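Local coordinates for PilX (PDB 2OPE), which serves as a minor subunit of meningococcal type IV pili and modulates their virulence properties, probably by promoting bacterial aggregation and adhesion, at residues S89-S94 with H110-S115; V17-I22 with Y74-V79; S10-E15 with Y59-H64. All coordinates share one frame; numbering follows the deposited sequence.

PilX has the type IV pilin architecture, in which a long N-terminal helix lies along an antiparallel sheet. From the N terminus, residues 10-15 and then 17-22 lie on the single helix 5-28. The chain next makes helix 35-48 and returns as strand 59-65, where contact 3 closes on the earlier turn; strand 74-80 follows and closes contact 2 on the later one. The two loops therefore cross, and together they fix the helix against two neighbouring strands. Contact 1 comes afterwards, in series, joining strand 89-93 to the segment that follows helix 104-109. It shares the sheet with the others, and a hydrogen bond between helix 5-28 and the end of strand 89-93 ties it to contact 2.

Contact 1: S89-S94 with H110-S115; sequences SVWMNS and HLETLS
Trp91 and His110 make an offset aromatic stack between the central strand of the type IV pilin sheet and the segment leaving helix 104-109. His110, the first residue beyond the helix, closes it in a Schellman motif, and its positive phi (56°) turns the chain over the indole. The contact shows how one large side chain can receive the end of a helix on a sheet. The imidazole and the six-membered ring of Trp91 lie 4.8 Å apart between centroids, their planes 19° from parallel, while His110 CA sits over the five-membered ring in a CH-pi contact, 3.5 Å from its centroid. His110 CB fills in between, 3.6 Å from Trp91 CE2. Farther along, ND1 of the imidazole bonds to Ala107 O in the helix just ended, which limits the ring's rotation. Trp91 also stacks with Tyr99 on the next strand and touches Cys120, half of the Cys101-Cys120 disulfide. At the indole edge, near its plane, Glu112 CG lies 4.0 Å from Trp91 CZ2. The polar edge is served by the backbone: Trp91 NE1 donates to Leu111 O at 2.7 Å, with an N-H...O angle of 160° and the oxygen close to the indole plane.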
loop_
_atom_site.group_PDB
_atom_site.type_symbol
_atom_site.label_atom_id
_atom_site.label_comp_id
_atom_site.label_asym_id
_atom_site.label_seq_id
_atom_site.Cartn_x
_atom_site.Cartn_y
_atom_site.Cartn_z
ATOM N N SER A 89 6.092 -7.393 4.444
ATOM C CA SER A 89 5.519 -6.316 3.663
ATOM C C SER A 89 3.994 -6.358 3.753
ATOM O O SER A 89 3.435 -7.195 4.462
ATOM C CB SER A 89 6.010 -6.402 2.222
ATOM O OG SER A 89 7.437 -6.461 2.204
ATOM N N VAL A 90 3.328 -5.433 3.054
ATOM C CA VAL A 90 1.870 -5.363 3.020
ATOM C C VAL A 90 1.467 -4.904 1.620
ATOM O O VAL A 90 2.221 -4.123 0.988
ATOM C CB VAL A 90 1.382 -4.349 4.073
ATOM C CG1 VAL A 90 -0.068 -4.010 3.918
ATOM C CG2 VAL A 90 1.677 -4.871 5.488
ATOM N N TRP A 91 0.321 -5.390 1.108
ATOM C CA TRP A 91 -0.339 -4.671 0.014
ATOM C C TRP A 91 -1.837 -4.613 0.270
ATOM O O TRP A 91 -2.369 -5.382 1.076
ATOM C CB TRP A 91 0.005 -5.235 -1.394
ATOM C CG TRP A 91 -0.685 -6.544 -1.729
ATOM C CD1 TRP A 91 -0.281 -7.802 -1.368
ATOM C CD2 TRP A 91 -1.920 -6.713 -2.463
ATOM N NE1 TRP A 91 -1.175 -8.746 -1.847
ATOM C CE2 TRP A 91 -2.203 -8.101 -2.495
ATOM C CE3 TRP A 91 -2.837 -5.824 -3.052
ATOM C CZ2 TRP A 91 -3.357 -8.618 -3.115
ATOM C CZ3 TRP A 91 -3.954 -6.342 -3.673
ATOM C CH2 TRP A 91 -4.210 -7.725 -3.693
ATOM N N MET A 92 -2.521 -3.704 -0.418
ATOM C CA MET A 92 -3.988 -3.652 -0.353
ATOM C C MET A 92 -4.657 -2.984 -1.579
ATOM O O MET A 92 -4.032 -2.231 -2.349
ATOM C CB MET A 92 -4.472 -3.038 1.007
ATOM C CG MET A 92 -3.988 -1.586 1.244
ATOM S SD MET A 92 -4.380 -0.816 2.832
ATOM C CE MET A 92 -3.641 -1.883 4.065
ATOM N N ASN A 93 -5.931 -3.347 -1.744
ATOM C CA ASN A 93 -6.947 -2.836 -2.685
ATOM C C ASN A 93 -7.470 -1.464 -2.293
ATOM O O ASN A 93 -7.582 -1.203 -1.094
ATOM C CB ASN A 93 -8.233 -3.756 -2.535
ATOM C CG ASN A 93 -8.215 -4.834 -3.509
ATOM O OD1 ASN A 93 -7.498 -4.681 -4.486
ATOM N ND2 ASN A 93 -8.905 -5.955 -3.276
ATOM N N SER A 94 -7.912 -0.666 -3.270
ATOM C CA SER A 94 -8.797 0.464 -2.970
ATOM C C SER A 94 -10.128 0.018 -2.490
ATOM O O SER A 94 -10.881 0.838 -1.998
ATOM C CB SER A 94 -9.071 1.352 -4.184
ATOM O OG SER A 94 -9.367 0.565 -5.304
ATOM N N HIS A 110 1.271 -8.702 -5.514
ATOM C CA HIS A 110 -0.116 -8.708 -5.039
ATOM C C HIS A 110 -0.609 -10.107 -4.913
ATOM O O HIS A 110 -1.714 -10.434 -5.336
ATOM C CB HIS A 110 -1.089 -7.916 -5.929
ATOM C CG HIS A 110 -0.620 -6.540 -6.240
ATOM N ND1 HIS A 110 0.479 -5.985 -5.631
ATOM C CD2 HIS A 110 -1.091 -5.603 -7.085
ATOM C CE1 HIS A 110 0.668 -4.759 -6.083
ATOM N NE2 HIS A 110 -0.264 -4.509 -6.977
ATOM N N LEU A 111 0.233 -10.948 -4.346
ATOM C CA LEU A 111 -0.164 -12.319 -4.099
ATOM C C LEU A 111 -1.187 -12.322 -2.950
ATOM O O LEU A 111 -1.179 -11.417 -2.090
ATOM C CB LEU A 111 1.070 -13.169 -3.785
ATOM C CG LEU A 111 2.034 -13.415 -4.988
ATOM C CD1 LEU A 111 3.228 -14.322 -4.606
ATOM C CD2 LEU A 111 1.368 -13.955 -6.264
ATOM N N GLU A 112 -2.039 -13.354 -2.954
ATOM C CA GLU A 112 -3.223 -13.459 -2.115
ATOM C C GLU A 112 -3.108 -14.664 -1.190
ATOM O O GLU A 112 -3.860 -14.777 -0.259
ATOM C CB GLU A 112 -4.474 -13.586 -2.993
ATOM C CG GLU A 112 -4.786 -12.308 -3.822
ATOM C CD GLU A 112 -5.819 -12.547 -4.933
ATOM O OE1 GLU A 112 -5.927 -13.668 -5.422
ATOM O OE2 GLU A 112 -6.568 -11.631 -5.294
ATOM N N THR A 113 -2.180 -15.583 -1.452
ATOM C CA THR A 113 -2.018 -16.764 -0.584
ATOM C C THR A 113 -0.534 -16.997 -0.339
ATOM O O THR A 113 0.293 -16.387 -0.992
ATOM C CB THR A 113 -2.560 -18.056 -1.241
ATOM O OG1 THR A 113 -1.799 -18.327 -2.406
ATOM C CG2 THR A 113 -4.066 -17.982 -1.613
ATOM N N LEU A 114 -0.218 -17.896 0.581
ATOM C CA LEU A 114 1.136 -18.321 0.936
ATOM C C LEU A 114 1.489 -19.643 0.318
ATOM O O LEU A 114 0.615 -20.490 0.083
ATOM C CB LEU A 114 1.242 -18.590 2.433
ATOM C CG LEU A 114 1.107 -17.417 3.386
ATOM C CD1 LEU A 114 0.891 -17.991 4.777
ATOM C CD2 LEU A 114 2.337 -16.465 3.307
ATOM N N SER A 115 2.787 -19.863 0.147
ATOM C CA SER A 115 3.254 -21.101 -0.415
ATOM C C SER A 115 4.657 -21.269 0.070
ATOM O O SER A 115 5.525 -20.424 -0.191
ATOM C CB SER A 115 3.245 -20.995 -1.920
ATOM O OG SER A 115 3.573 -22.217 -2.506
#

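Contact 2: V17-I22 with Y74-V79; sequences VGINNI and YSLVGV
Asn20, on the buried side of helix 5-28, reaches Tyr74 and Leu76 on strand 74-80, and illustrates how a polar residue can be accommodated between a pilin helix and its sheet. The two segments run nearly antiparallel, with axes 9.9 Å apart. From Asn20 the path begins at CB, which rests on the methyl CD1 of Leu76 at 3.9 Å. CG remains beside that same methyl, and the chain then divides. OD1 takes the hydroxyl of Tyr74, with 2.7 Å from Tyr74 OH to Asn20 OD1; the donor lies in the carbonyl plane, and the C=O...O angle is 159°. OD1 lies at the ring edge, near the ring plane, and the amide and ring planes are 65° apart. ND2, the other branch, donates to Asn93 O on strand 89-93, so a single amide spans two adjacent strands. Leu76 CD1 also meets Ile19 CG2 at 4.2 Å, extending the apolar packing to the preceding helical residue, and Val46 of helix 35-48 touches both Ile19 and Leu76. Tyr74 leaves its backbone with CG between N and the carbonyl carbon (chi1 61°), which directs the ring from the strand toward the helix. Chemically, the contact pairs a buried phenol with a buried amide: each branch of the amide has a partner, and the two bonds together fix its orientation within an otherwise largely apolar interface.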
loop_
_atom_site.group_PDB
_atom_site.type_symbol
_atom_site.label_atom_id
_atom_site.label_comp_id
_atom_site.label_asym_id
_atom_site.label_seq_id
_atom_site.Cartn_x
_atom_site.Cartn_y
_atom_site.Cartn_z
ATOM N N VAL A 17 -4.005 1.334 5.816
ATOM C CA VAL A 17 -5.468 1.472 5.901
ATOM C C VAL A 17 -5.873 2.935 6.024
ATOM O O VAL A 17 -6.750 3.384 5.333
ATOM C CB VAL A 17 -6.079 0.740 7.079
ATOM C CG1 VAL A 17 -7.565 1.062 7.140
ATOM C CG2 VAL A 17 -5.889 -0.728 6.926
ATOM N N GLY A 18 -5.209 3.664 6.915
ATOM C CA GLY A 18 -5.384 5.122 7.064
ATOM C C GLY A 18 -5.194 5.895 5.767
ATOM O O GLY A 18 -6.006 6.712 5.422
ATOM N N ILE A 19 -4.096 5.631 5.068
ATOM C CA ILE A 19 -3.833 6.192 3.735
ATOM C C ILE A 19 -4.906 5.819 2.695
ATOM O O ILE A 19 -5.393 6.681 1.963
ATOM C CB ILE A 19 -2.386 5.782 3.268
ATOM C CG1 ILE A 19 -1.342 6.346 4.254
ATOM C CG2 ILE A 19 -2.084 6.229 1.837
ATOM C CD1 ILE A 19 0.054 5.730 4.094
ATOM N N ASN A 20 -5.284 4.548 2.651
ATOM C CA ASN A 20 -6.384 4.071 1.800
ATOM C C ASN A 20 -7.708 4.842 2.081
ATOM O O ASN A 20 -8.429 5.261 1.153
ATOM C CB ASN A 20 -6.617 2.560 2.041
ATOM C CG ASN A 20 -6.976 1.792 0.774
ATOM O OD1 ASN A 20 -6.953 2.335 -0.326
ATOM N ND2 ASN A 20 -7.278 0.500 0.925
ATOM N N ASN A 21 -8.039 5.027 3.352
ATOM C CA ASN A 21 -9.321 5.634 3.674
ATOM C C ASN A 21 -9.376 7.113 3.266
ATOM O O ASN A 21 -10.405 7.595 2.797
ATOM C CB ASN A 21 -9.662 5.445 5.158
ATOM C CG ASN A 21 -10.105 4.058 5.457
ATOM O OD1 ASN A 21 -10.525 3.347 4.555
ATOM N ND2 ASN A 21 -10.059 3.657 6.727
ATOM N N ILE A 22 -8.271 7.825 3.442
ATOM C CA ILE A 22 -8.216 9.193 2.999
ATOM C C ILE A 22 -8.209 9.303 1.470
ATOM O O ILE A 22 -8.763 10.246 0.929
ATOM C CB ILE A 22 -6.959 9.853 3.516
ATOM C CG1 ILE A 22 -6.981 9.926 5.058
ATOM C CG2 ILE A 22 -6.761 11.262 2.878
ATOM C CD1 ILE A 22 -5.755 10.641 5.586
ATOM N N TYR A 74 -6.927 0.818 -7.646
ATOM C CA TYR A 74 -5.477 0.876 -7.425
ATOM C C TYR A 74 -5.189 -0.057 -6.244
ATOM O O TYR A 74 -6.098 -0.529 -5.569
ATOM C CB TYR A 74 -4.976 2.308 -7.122
ATOM C CG TYR A 74 -5.615 2.895 -5.836
ATOM C CD1 TYR A 74 -5.148 2.507 -4.569
ATOM C CD2 TYR A 74 -6.712 3.770 -5.894
ATOM C CE1 TYR A 74 -5.712 2.985 -3.409
ATOM C CE2 TYR A 74 -7.291 4.261 -4.714
ATOM C CZ TYR A 74 -6.782 3.849 -3.458
ATOM O OH TYR A 74 -7.353 4.245 -2.260
ATOM N N SER A 75 -3.918 -0.304 -6.004
ATOM C CA SER A 75 -3.474 -0.964 -4.801
ATOM C C SER A 75 -2.318 -0.186 -4.161
ATOM O O SER A 75 -1.611 0.582 -4.823
ATOM C CB SER A 75 -3.044 -2.371 -5.134
ATOM O OG SER A 75 -2.025 -2.331 -6.064
ATOM N N LEU A 76 -2.158 -0.370 -2.862
ATOM C CA LEU A 76 -1.058 0.199 -2.148
ATOM C C LEU A 76 -0.089 -0.913 -1.823
ATOM O O LEU A 76 -0.485 -1.982 -1.381
ATOM C CB LEU A 76 -1.549 0.853 -0.858
ATOM C CG LEU A 76 -2.565 1.981 -0.967
ATOM C CD1 LEU A 76 -3.104 2.371 0.452
ATOM C CD2 LEU A 76 -1.929 3.166 -1.657
ATOM N N VAL A 77 1.192 -0.650 -2.027
ATOM C CA VAL A 77 2.254 -1.590 -1.670
ATOM C C VAL A 77 3.115 -0.986 -0.526
ATOM O O VAL A 77 3.527 0.157 -0.576
ATOM C CB VAL A 77 3.097 -1.909 -2.945
ATOM C CG1 VAL A 77 4.297 -2.728 -2.655
ATOM C CG2 VAL A 77 2.226 -2.598 -3.994
ATOM N N GLY A 78 3.339 -1.733 0.547
ATOM C CA GLY A 78 4.163 -1.200 1.633
ATOM C C GLY A 78 5.356 -2.135 1.735
ATOM O O GLY A 78 5.186 -3.327 1.967
ATOM N N VAL A 79 6.574 -1.638 1.531
ATOM C CA VAL A 79 7.717 -2.552 1.630
ATOM C C VAL A 79 8.855 -1.909 2.381
ATOM O O VAL A 79 8.944 -0.668 2.473
ATOM C CB VAL A 79 8.186 -3.053 0.235
ATOM C CG1 VAL A 79 7.039 -3.798 -0.451
ATOM C CG2 VAL A 79 8.776 -1.883 -0.659
#

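Contact 3: S10-E15 with Y59-H64; sequences SQLYTE and YNVSVH
Leu12 on helix 5-28 comes closest in backbone to Tyr59 on strand 59-65, their CA atoms 7.7 Å apart, a spacing that leaves room for one layer of side chains. Into that layer Leu12 places both its methyls, a small instance of how the pilin helix packs by apolar branches on the face of its sheet. CG stands anti to the backbone N (chi1 177°), and the two branches then diverge, CD2 to the Tyr59 ring and CD1 to Tyr59 CB and Val61. CD2 lies over one face of the ring in a CH-pi contact, 3.8 Å from the centroid and 24° off the ring normal. It is displaced toward one side of the ring, where its nearest atom is Tyr59 CD2 at 3.5 Å. CD1 takes the other direction, resting against Tyr59 CB and, at 3.8 Å, Val61 CG2. Tyr59 and Val61 both point at the helix, two residues apart on the same side of the strand, and the leucine fork bridges them. Around this packing, Val90 of strand 89-93 touches Leu12, Val46 of helix 35-48 and Met51 touch Val61, and Pro80 and Tyr86 lie against Tyr59. Across the two segments the attraction is thus dispersive, with a CH-pi component at the tyrosine face, so the fit of this turn on the edge strand probably rests on shape rather than on directional polar bonds.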
loop_
_atom_site.group_PDB
_atom_site.type_symbol
_atom_site.label_atom_id
_atom_site.label_comp_id
_atom_site.label_asym_id
_atom_site.label_seq_id
_atom_site.Cartn_x
_atom_site.Cartn_y
_atom_site.Cartn_z
ATOM N N SER A 10 2.540 -4.800 11.404
ATOM C CA SER A 10 1.191 -4.444 11.832
ATOM C C SER A 10 0.969 -2.942 11.742
ATOM O O SER A 10 -0.005 -2.488 11.146
ATOM C CB SER A 10 0.875 -4.958 13.233
ATOM O OG SER A 10 0.863 -6.383 13.267
ATOM N N GLN A 11 1.863 -2.150 12.314
ATOM C CA GLN A 11 1.651 -0.705 12.250
ATOM C C GLN A 11 1.614 -0.227 10.806
ATOM O O GLN A 11 0.839 0.649 10.478
ATOM C CB GLN A 11 2.712 0.056 13.052
ATOM C CG GLN A 11 2.880 -0.479 14.468
ATOM C CD GLN A 11 3.872 0.330 15.280
ATOM O OE1 GLN A 11 3.977 1.559 15.122
ATOM N NE2 GLN A 11 4.599 -0.344 16.151
ATOM N N LEU A 12 2.480 -0.771 9.956
ATOM C CA LEU A 12 2.468 -0.452 8.508
ATOM C C LEU A 12 1.084 -0.793 7.945
ATOM O O LEU A 12 0.495 -0.027 7.160
ATOM C CB LEU A 12 3.550 -1.250 7.768
ATOM C CG LEU A 12 3.632 -1.103 6.253
ATOM C CD1 LEU A 12 3.992 0.352 5.879
ATOM C CD2 LEU A 12 4.610 -2.103 5.634
ATOM N N TYR A 13 0.527 -1.917 8.382
ATOM C CA TYR A 13 -0.747 -2.308 7.842
ATOM C C TYR A 13 -1.759 -1.205 8.186
ATOM O O TYR A 13 -2.443 -0.660 7.292
ATOM C CB TYR A 13 -1.187 -3.688 8.347
ATOM C CG TYR A 13 -2.553 -4.022 7.801
ATOM C CD1 TYR A 13 -2.691 -4.669 6.582
ATOM C CD2 TYR A 13 -3.721 -3.615 8.471
ATOM C CE1 TYR A 13 -3.941 -4.927 6.067
ATOM C CE2 TYR A 13 -4.941 -3.856 7.946
ATOM C CZ TYR A 13 -5.060 -4.505 6.750
ATOM O OH TYR A 13 -6.322 -4.774 6.227
ATOM N N THR A 14 -1.800 -0.845 9.465
ATOM C CA THR A 14 -2.690 0.173 9.995
ATOM C C THR A 14 -2.459 1.565 9.390
ATOM O O THR A 14 -3.400 2.318 9.209
ATOM C CB THR A 14 -2.584 0.206 11.543
ATOM O OG1 THR A 14 -2.982 -1.071 12.024
ATOM C CG2 THR A 14 -3.498 1.278 12.189
ATOM N N GLU A 15 -1.221 1.895 9.053
ATOM C CA GLU A 15 -0.964 3.181 8.401
ATOM C C GLU A 15 -1.556 3.136 7.002
ATOM O O GLU A 15 -2.100 4.135 6.507
ATOM C CB GLU A 15 0.540 3.483 8.316
ATOM C CG GLU A 15 1.169 3.776 9.660
ATOM C CD GLU A 15 1.121 5.232 10.050
ATOM O OE1 GLU A 15 0.571 6.045 9.318
ATOM O OE2 GLU A 15 1.660 5.583 11.088
ATOM N N TYR A 59 9.902 1.806 6.117
ATOM C CA TYR A 59 9.084 1.371 4.987
ATOM C C TYR A 59 8.849 2.454 3.958
ATOM O O TYR A 59 8.769 3.618 4.308
ATOM C CB TYR A 59 7.732 0.898 5.488
ATOM C CG TYR A 59 7.863 -0.276 6.373
ATOM C CD1 TYR A 59 7.815 -0.143 7.773
ATOM C CD2 TYR A 59 8.051 -1.537 5.837
ATOM C CE1 TYR A 59 7.935 -1.233 8.607
ATOM C CE2 TYR A 59 8.174 -2.624 6.659
ATOM C CZ TYR A 59 8.123 -2.465 8.046
ATOM O OH TYR A 59 8.252 -3.584 8.832
ATOM N N ASN A 60 8.741 2.053 2.687
ATOM C CA ASN A 60 8.174 2.916 1.630
ATOM C C ASN A 60 6.759 2.493 1.202
ATOM O O ASN A 60 6.473 1.320 1.042
ATOM C CB ASN A 60 9.102 2.987 0.427
ATOM C CG ASN A 60 10.422 3.676 0.757
ATOM O OD1 ASN A 60 10.454 4.732 1.393
ATOM N ND2 ASN A 60 11.509 3.052 0.381
ATOM N N VAL A 61 5.859 3.453 1.055
ATOM C CA VAL A 61 4.525 3.140 0.575
ATOM C C VAL A 61 4.287 3.755 -0.825
ATOM O O VAL A 61 4.629 4.919 -1.084
ATOM C CB VAL A 61 3.458 3.548 1.636
ATOM C CG1 VAL A 61 2.061 3.389 1.101
ATOM C CG2 VAL A 61 3.637 2.702 2.891
ATOM N N SER A 62 3.738 2.960 -1.752
ATOM C CA SER A 62 3.495 3.480 -3.109
ATOM C C SER A 62 2.137 2.984 -3.582
ATOM O O SER A 62 1.644 2.012 -3.021
ATOM C CB SER A 62 4.612 3.042 -4.051
ATOM O OG SER A 62 4.809 1.632 -3.937
ATOM N N VAL A 63 1.555 3.647 -4.596
ATOM C CA VAL A 63 0.206 3.341 -5.151
ATOM C C VAL A 63 0.371 2.890 -6.631
ATOM O O VAL A 63 1.248 3.373 -7.377
ATOM C CB VAL A 63 -0.781 4.589 -5.013
ATOM C CG1 VAL A 63 -0.223 5.807 -5.776
ATOM C CG2 VAL A 63 -2.147 4.308 -5.491
ATOM N N HIS A 64 -0.429 1.925 -7.052
ATOM C CA HIS A 64 -0.191 1.282 -8.337
ATOM C C HIS A 64 -1.495 1.099 -9.081
ATOM O O HIS A 64 -2.537 0.977 -8.474
ATOM C CB HIS A 64 0.561 -0.050 -8.106
ATOM C CG HIS A 64 1.836 0.126 -7.323
ATOM N ND1 HIS A 64 3.068 0.297 -7.927
ATOM C CD2 HIS A 64 2.052 0.242 -5.980
ATOM C CE1 HIS A 64 3.991 0.468 -6.991
ATOM N NE2 HIS A 64 3.405 0.438 -5.801
#